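Local coordinates for globin protein (Ramazzottius varieornatus, PDB 5ZIQ) that binds heme in a globin fold with two histidines as axial ligands of the iron, and may bind or carry oxygen, at residues D18-L23 with I104-L109; K33-F38 with K132-A137. All coordinates share one frame; numbering follows the deposited sequence. Where two conformers were deposited one is given.

Contact 1: residues D18-L23 with I104-L109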
loop_
_atom_site.group_PDB
_atom_site.type_symbol
_atom_site.label_atom_id
_atom_site.label_comp_id
_atom_site.label_asym_id
_atom_site.label_seq_id
_atom_site.Cartn_x
_atom_site.Cartn_y
_atom_site.Cartn_z
ATOM N N ASP A 18 4.097 -21.319 -5.137
ATOM C CA ASP A 18 3.898 -21.019 -6.560
ATOM C C ASP A 18 5.040 -20.093 -6.994
ATOM O O ASP A 18 5.162 -18.980 -6.454
ATOM C CB ASP A 18 2.518 -20.360 -6.734
ATOM C CG ASP A 18 2.185 -19.949 -8.185
ATOM O OD1 ASP A 18 3.068 -19.831 -9.068
ATOM O OD2 ASP A 18 0.978 -19.728 -8.448
ATOM N N PRO A 19 5.888 -20.528 -7.954
ATOM C CA PRO A 19 7.071 -19.733 -8.333
ATOM C C PRO A 19 6.763 -18.384 -8.978
ATOM O O PRO A 19 7.681 -17.578 -9.143
ATOM C CB PRO A 19 7.826 -20.637 -9.321
ATOM C CG PRO A 19 6.793 -21.570 -9.847
ATOM C CD PRO A 19 5.773 -21.759 -8.760
ATOM N N ARG A 20 5.497 -18.119 -9.328
ATOM C CA ARG A 20 5.104 -16.782 -9.796
ATOM C C ARG A 20 5.148 -15.751 -8.661
ATOM O O ARG A 20 5.291 -14.561 -8.913
ATOM C CB ARG A 20 3.699 -16.809 -10.406
ATOM C CG ARG A 20 3.627 -17.575 -11.727
ATOM C CD ARG A 20 2.218 -17.587 -12.275
ATOM N NE ARG A 20 1.366 -18.391 -11.411
ATOM C CZ ARG A 20 0.041 -18.412 -11.486
ATOM N NH1 ARG A 20 -0.584 -17.663 -12.375
ATOM N NH2 ARG A 20 -0.649 -19.180 -10.665
ATOM N N PHE A 21 5.006 -16.226 -7.425
ATOM C CA PHE A 21 5.056 -15.383 -6.237
ATOM C C PHE A 21 6.539 -15.182 -5.900
ATOM O O PHE A 21 7.295 -16.124 -5.964
ATOM C CB PHE A 21 4.312 -16.069 -5.089
ATOM C CG PHE A 21 4.083 -15.172 -3.905
ATOM C CD1 PHE A 21 3.161 -14.139 -3.986
ATOM C CD2 PHE A 21 4.827 -15.321 -2.750
ATOM C CE1 PHE A 21 2.954 -13.278 -2.898
ATOM C CE2 PHE A 21 4.642 -14.459 -1.658
ATOM C CZ PHE A 21 3.690 -13.455 -1.738
ATOM N N PRO A 22 6.953 -13.937 -5.564
ATOM C CA PRO A 22 8.406 -13.697 -5.467
ATOM C C PRO A 22 9.085 -14.379 -4.285
ATOM O O PRO A 22 10.241 -14.759 -4.376
ATOM C CB PRO A 22 8.494 -12.166 -5.352
ATOM C CG PRO A 22 7.145 -11.734 -4.819
ATOM C CD PRO A 22 6.180 -12.677 -5.467
ATOM N N LEU A 23 8.396 -14.479 -3.148
ATOM C CA LEU A 23 9.060 -14.937 -1.919
ATOM C C LEU A 23 9.178 -16.444 -1.822
ATOM O O LEU A 23 8.249 -17.166 -2.210
ATOM C CB LEU A 23 8.307 -14.414 -0.678
ATOM C CG LEU A 23 8.121 -12.892 -0.616
ATOM C CD1 LEU A 23 7.284 -12.562 0.631
ATOM C CD2 LEU A 23 9.475 -12.179 -0.602
ATOM N N ILE A 104 -5.608 -14.813 -8.559
ATOM C CA ILE A 104 -6.512 -13.828 -7.930
ATOM C C ILE A 104 -5.774 -12.551 -7.506
ATOM O O ILE A 104 -6.245 -11.445 -7.751
ATOM C CB ILE A 104 -7.232 -14.441 -6.708
ATOM C CG1 ILE A 104 -8.318 -15.429 -7.151
ATOM C CG2 ILE A 104 -7.847 -13.357 -5.838
ATOM C CD1 ILE A 104 -9.185 -15.908 -6.002
ATOM N N LEU A 105 -4.599 -12.733 -6.909
ATOM C CA LEU A 105 -3.687 -11.647 -6.515
ATOM C C LEU A 105 -3.379 -10.767 -7.728
ATOM O O LEU A 105 -3.486 -9.531 -7.663
ATOM C CB LEU A 105 -2.421 -12.278 -5.924
ATOM C CG LEU A 105 -1.203 -11.464 -5.529
ATOM C CD1 LEU A 105 -1.577 -10.460 -4.475
ATOM C CD2 LEU A 105 -0.212 -12.452 -4.955
ATOM N N LEU A 106 -3.101 -11.409 -8.869
ATOM C CA LEU A 106 -2.828 -10.646 -10.094
ATOM C C LEU A 106 -4.043 -9.868 -10.604
ATOM O O LEU A 106 -3.920 -8.710 -10.972
ATOM C CB LEU A 106 -2.265 -11.554 -11.191
ATOM C CG LEU A 106 -0.888 -12.183 -10.917
ATOM C CD1 LEU A 106 -0.601 -13.240 -11.973
ATOM C CD2 LEU A 106 0.227 -11.147 -10.861
ATOM N N THR A 107 -5.219 -10.502 -10.597
ATOM C CA THR A 107 -6.477 -9.845 -10.971
ATOM C C THR A 107 -6.682 -8.590 -10.100
ATOM O O THR A 107 -6.966 -7.491 -10.609
ATOM C CB THR A 107 -7.645 -10.831 -10.787
ATOM O OG1 THR A 107 -7.504 -11.893 -11.740
ATOM C CG2 THR A 107 -9.023 -10.128 -10.971
ATOM N N ASN A 108 -6.484 -8.747 -8.796
ATOM C CA ASN A 108 -6.769 -7.660 -7.858
ATOM C C ASN A 108 -5.799 -6.506 -8.018
ATOM O O ASN A 108 -6.222 -5.343 -8.052
ATOM C CB ASN A 108 -6.763 -8.182 -6.423
ATOM C CG ASN A 108 -7.948 -9.076 -6.121
ATOM O OD1 ASN A 108 -8.992 -8.984 -6.772
ATOM N ND2 ASN A 108 -7.788 -9.957 -5.139
ATOM N N LEU A 109 -4.502 -6.814 -8.150
ATOM C CA LEU A 109 -3.509 -5.747 -8.291
ATOM C C LEU A 109 -3.615 -5.029 -9.628
ATOM O O LEU A 109 -3.493 -3.799 -9.685
ATOM C CB LEU A 109 -2.100 -6.267 -8.040
ATOM C CG LEU A 109 -1.839 -6.743 -6.602
ATOM C CD1 LEU A 109 -0.523 -7.506 -6.600
ATOM C CD2 LEU A 109 -1.828 -5.569 -5.611
#
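Asp18 OD1 is gripped twice by Arg20, the residue whose guanidinium then reaches Leu106 on the helix. The backbone N of Arg20 donates to OD1 at 3.0 Å from above the carboxylate plane, closing an Asx turn within the type I turn 18-21. Arg20 NE meets the syn lone pair of Asp18 OD1 at 3.2 Å, nearly in the guanidinium plane, while NH2 takes Asp18 OD2 at 2.8 Å. This two-nitrogen salt bridge grips the carboxylate side-on, roughly in the guanidinium plane, which limits the rotation of the group; NH1 lies 4.4 Å from Leu106 CD1 and also pairs with Asp103. A long arginine suits this exposed place, its charge shared by two acids. Phe21 and Leu105, both apolar, suit the buried part of the contact: methyl CD2 of Leu105 sits at the ring edge, 3.9 Å from Phe21 CE1. With CG anti to the backbone N (chi1 -169°), Phe21 carries its ring toward Leu105, and the two side chains cross at about a right angle. Pro22 CD lies over one face of the Phe21 ring. The contact lays the loop before helix 25-38 beside helix 102-115, with Trp160 of helix 148-170 touching both Pro22 and Leu105.

Contact 2: residues K33-F38 with K132-A137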
loop_
_atom_site.group_PDB
_atom_site.type_symbol
_atom_site.label_atom_id
_atom_site.label_comp_id
_atom_site.label_asym_id
_atom_site.label_seq_id
_atom_site.Cartn_x
_atom_site.Cartn_y
_atom_site.Cartn_z
ATOM N N LYS A 33 3.132 -13.694 8.832
ATOM C CA LYS A 33 3.165 -13.482 10.298
ATOM C C LYS A 33 3.297 -12.012 10.658
ATOM O O LYS A 33 2.602 -11.516 11.554
ATOM C CB LYS A 33 4.334 -14.202 10.958
ATOM C CG LYS A 33 4.214 -15.677 11.227
ATOM C CD LYS A 33 5.262 -16.058 12.295
ATOM C CE LYS A 33 6.716 -15.769 11.882
ATOM N NZ LYS A 33 7.723 -16.477 12.730
ATOM N N SER A 34 4.207 -11.315 9.978
ATOM C CA SER A 34 4.453 -9.909 10.253
ATOM C C SER A 34 3.234 -9.055 9.920
ATOM O O SER A 34 2.811 -8.186 10.700
ATOM C CB SER A 34 5.655 -9.441 9.440
ATOM O OG SER A 34 5.833 -8.057 9.596
ATOM N N TRP A 35 2.632 -9.345 8.776
ATOM C CA TRP A 35 1.463 -8.604 8.341
ATOM C C TRP A 35 0.297 -8.807 9.292
ATOM O O TRP A 35 -0.489 -7.883 9.475
ATOM C CB TRP A 35 1.038 -8.998 6.924
ATOM C CG TRP A 35 0.006 -8.071 6.398
ATOM C CD1 TRP A 35 -1.337 -8.241 6.432
ATOM C CD2 TRP A 35 0.238 -6.791 5.777
ATOM N NE1 TRP A 35 -1.964 -7.162 5.863
ATOM C CE2 TRP A 35 -1.020 -6.259 5.439
ATOM C CE3 TRP A 35 1.397 -6.064 5.441
ATOM C CZ2 TRP A 35 -1.165 -5.016 4.797
ATOM C CZ3 TRP A 35 1.262 -4.847 4.786
ATOM C CH2 TRP A 35 -0.013 -4.321 4.474
ATOM N N LYS A 36 0.173 -10.016 9.855
ATOM C CA LYS A 36 -0.938 -10.294 10.769
ATOM C C LYS A 36 -0.885 -9.283 11.910
ATOM O O LYS A 36 -1.905 -8.670 12.257
ATOM C CB LYS A 36 -0.944 -11.761 11.280
ATOM C CG LYS A 36 -2.197 -12.112 12.096
ATOM C CD LYS A 36 -3.449 -11.950 11.254
ATOM C CE LYS A 36 -4.690 -12.440 11.971
ATOM N NZ LYS A 36 -5.936 -11.926 11.319
ATOM N N THR A 37 0.314 -9.060 12.447
ATOM C CA THR A 37 0.514 -8.037 13.477
ATOM C C THR A 37 0.141 -6.623 12.989
ATOM O O THR A 37 -0.636 -5.901 13.637
ATOM C CB THR A 37 1.954 -8.088 14.008
ATOM O OG1 THR A 37 2.207 -9.416 14.486
ATOM C CG2 THR A 37 2.169 -7.076 15.140
ATOM N N PHE A 38 0.677 -6.238 11.840
ATOM C CA PHE A 38 0.428 -4.911 11.268
ATOM C C PHE A 38 -1.053 -4.642 11.001
ATOM O O PHE A 38 -1.531 -3.502 11.142
ATOM C CB PHE A 38 1.201 -4.816 9.960
ATOM C CG PHE A 38 1.076 -3.489 9.267
ATOM C CD1 PHE A 38 1.564 -2.320 9.867
ATOM C CD2 PHE A 38 0.451 -3.399 8.019
ATOM C CE1 PHE A 38 1.463 -1.093 9.212
ATOM C CE2 PHE A 38 0.350 -2.169 7.359
ATOM C CZ PHE A 38 0.857 -1.013 7.958
ATOM N N LYS A 132 7.191 3.936 -0.146
ATOM C CA LYS A 132 7.859 4.546 1.007
ATOM C C LYS A 132 6.858 4.813 2.114
ATOM O O LYS A 132 7.199 4.722 3.272
ATOM C CB LYS A 132 8.561 5.871 0.633
ATOM C CG LYS A 132 9.996 5.731 0.123
ATOM C CD LYS A 132 10.513 7.010 -0.535
ATOM C CE LYS A 132 11.316 7.876 0.428
ATOM N NZ LYS A 132 12.335 8.676 -0.272
ATOM N N CYS A 133 5.628 5.148 1.741
ATOM C CA CYS A 133 4.571 5.442 2.721
ATOM C C CYS A 133 4.120 4.196 3.458
ATOM O O CYS A 133 3.951 4.234 4.676
ATOM C CB CYS A 133 3.391 6.138 2.060
ATOM S SG CYS A 133 3.885 7.695 1.309
ATOM N N LEU A 134 3.944 3.092 2.722
ATOM C CA LEU A 134 3.663 1.809 3.355
ATOM C C LEU A 134 4.820 1.373 4.238
ATOM O O LEU A 134 4.597 0.957 5.367
ATOM C CB LEU A 134 3.330 0.726 2.319
ATOM C CG LEU A 134 3.037 -0.654 2.918
ATOM C CD1 LEU A 134 1.911 -0.653 3.956
ATOM C CD2 LEU A 134 2.715 -1.608 1.771
ATOM N N VAL A 135 6.050 1.488 3.734
ATOM C CA VAL A 135 7.233 1.192 4.568
ATOM C C VAL A 135 7.243 2.019 5.865
ATOM O O VAL A 135 7.486 1.484 6.949
ATOM C CB VAL A 135 8.537 1.365 3.759
ATOM C CG1 VAL A 135 9.764 1.383 4.659
ATOM C CG2 VAL A 135 8.635 0.263 2.717
ATOM N N PHE A 136 6.958 3.311 5.750
ATOM C CA PHE A 136 6.861 4.180 6.927
ATOM C C PHE A 136 5.852 3.651 7.939
ATOM O O PHE A 136 6.139 3.590 9.135
ATOM C CB PHE A 136 6.519 5.618 6.544
ATOM C CG PHE A 136 6.345 6.523 7.729
ATOM C CD1 PHE A 136 7.448 6.923 8.488
ATOM C CD2 PHE A 136 5.074 6.953 8.107
ATOM C CE1 PHE A 136 7.284 7.759 9.581
ATOM C CE2 PHE A 136 4.902 7.788 9.209
ATOM C CZ PHE A 136 6.010 8.179 9.948
ATOM N N ALA A 137 4.663 3.291 7.458
ATOM C CA ALA A 137 3.634 2.778 8.356
ATOM C C ALA A 137 4.064 1.461 8.990
ATOM O O ALA A 137 3.835 1.244 10.177
ATOM C CB ALA A 137 2.305 2.631 7.637
#
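Phe38 meets Leu134 and Ala137 through the far end of its ring, and its path can be followed outward from the backbone. CB leaves helix 25-38 toward helix 127-142, and CG stands anti to the backbone N (chi1 -178°), carrying the ring across the space between the axes of segments 33-38 and 132-137, which are 13.1 Å apart at their closest. On one side of the ring, CD2 lies 3.6 Å above the plane of the Trp35 indole, offset toward its rim, while Trp35 CZ2 lies in the plane of the phenyl ring at its edge; the two residues are three apart on one helix. Further out, Phe38 CE2 approaches methyl CD1 of Leu134 obliquely at 4.0 Å. On the other side, CE1 comes 3.5 Å from Ala137 O near the ring plane, an edge approach to a carbonyl that Thr141 OG1 also meets by a hydrogen bond. At the tip, CZ rests 3.9 Å from Ala137 CB. The single methyl of alanine suits this place, because it lets the ring end come close to the helix backbone.

Leu134 CD1 serves both aromatics, since Trp35 CH2 reaches it at 4.2 Å with the methyl near the indole plane. The branched leucine thereby fills the corner beyond the two rings, and it also touches Tyr92 and Met49. The polar end of the indole turns to another helix, where Trp35 NE1 bonds to Asp93. With the two segment axes at 78° and all four touching residues buried, the chemistry is that of an apolar globin interior: the segments meet through side-chain ends reaching across to a leucine methyl and an alanine, mainly by dispersion, and the CE1 edge of Phe38 faces the carbonyl oxygen of Ala137, where a weak electrostatic attraction is probable.

Contact 1 and contact 2 lie about 19 Å apart between centres, with their nearest atoms about 9 Å from each other and no touch. Along the chain they alternate: 18-23, 33-38, 104-109, 132-137. Segments 18-23 and 33-38 come from the N-terminal loop and the helix 25-38 that follows it; 104-109 and 132-137 lie on the consecutive helices 102-115 and 127-142. The N-terminal region therefore meets the later part of the globin fold at two places, one partly buried, the other in the interior. Helix 148-170 touches residues of both contacts. Contact 2 lies closer to the heme, the side chain of Leu134 being about 7 Å from it and that of Leu105 about 10 Å.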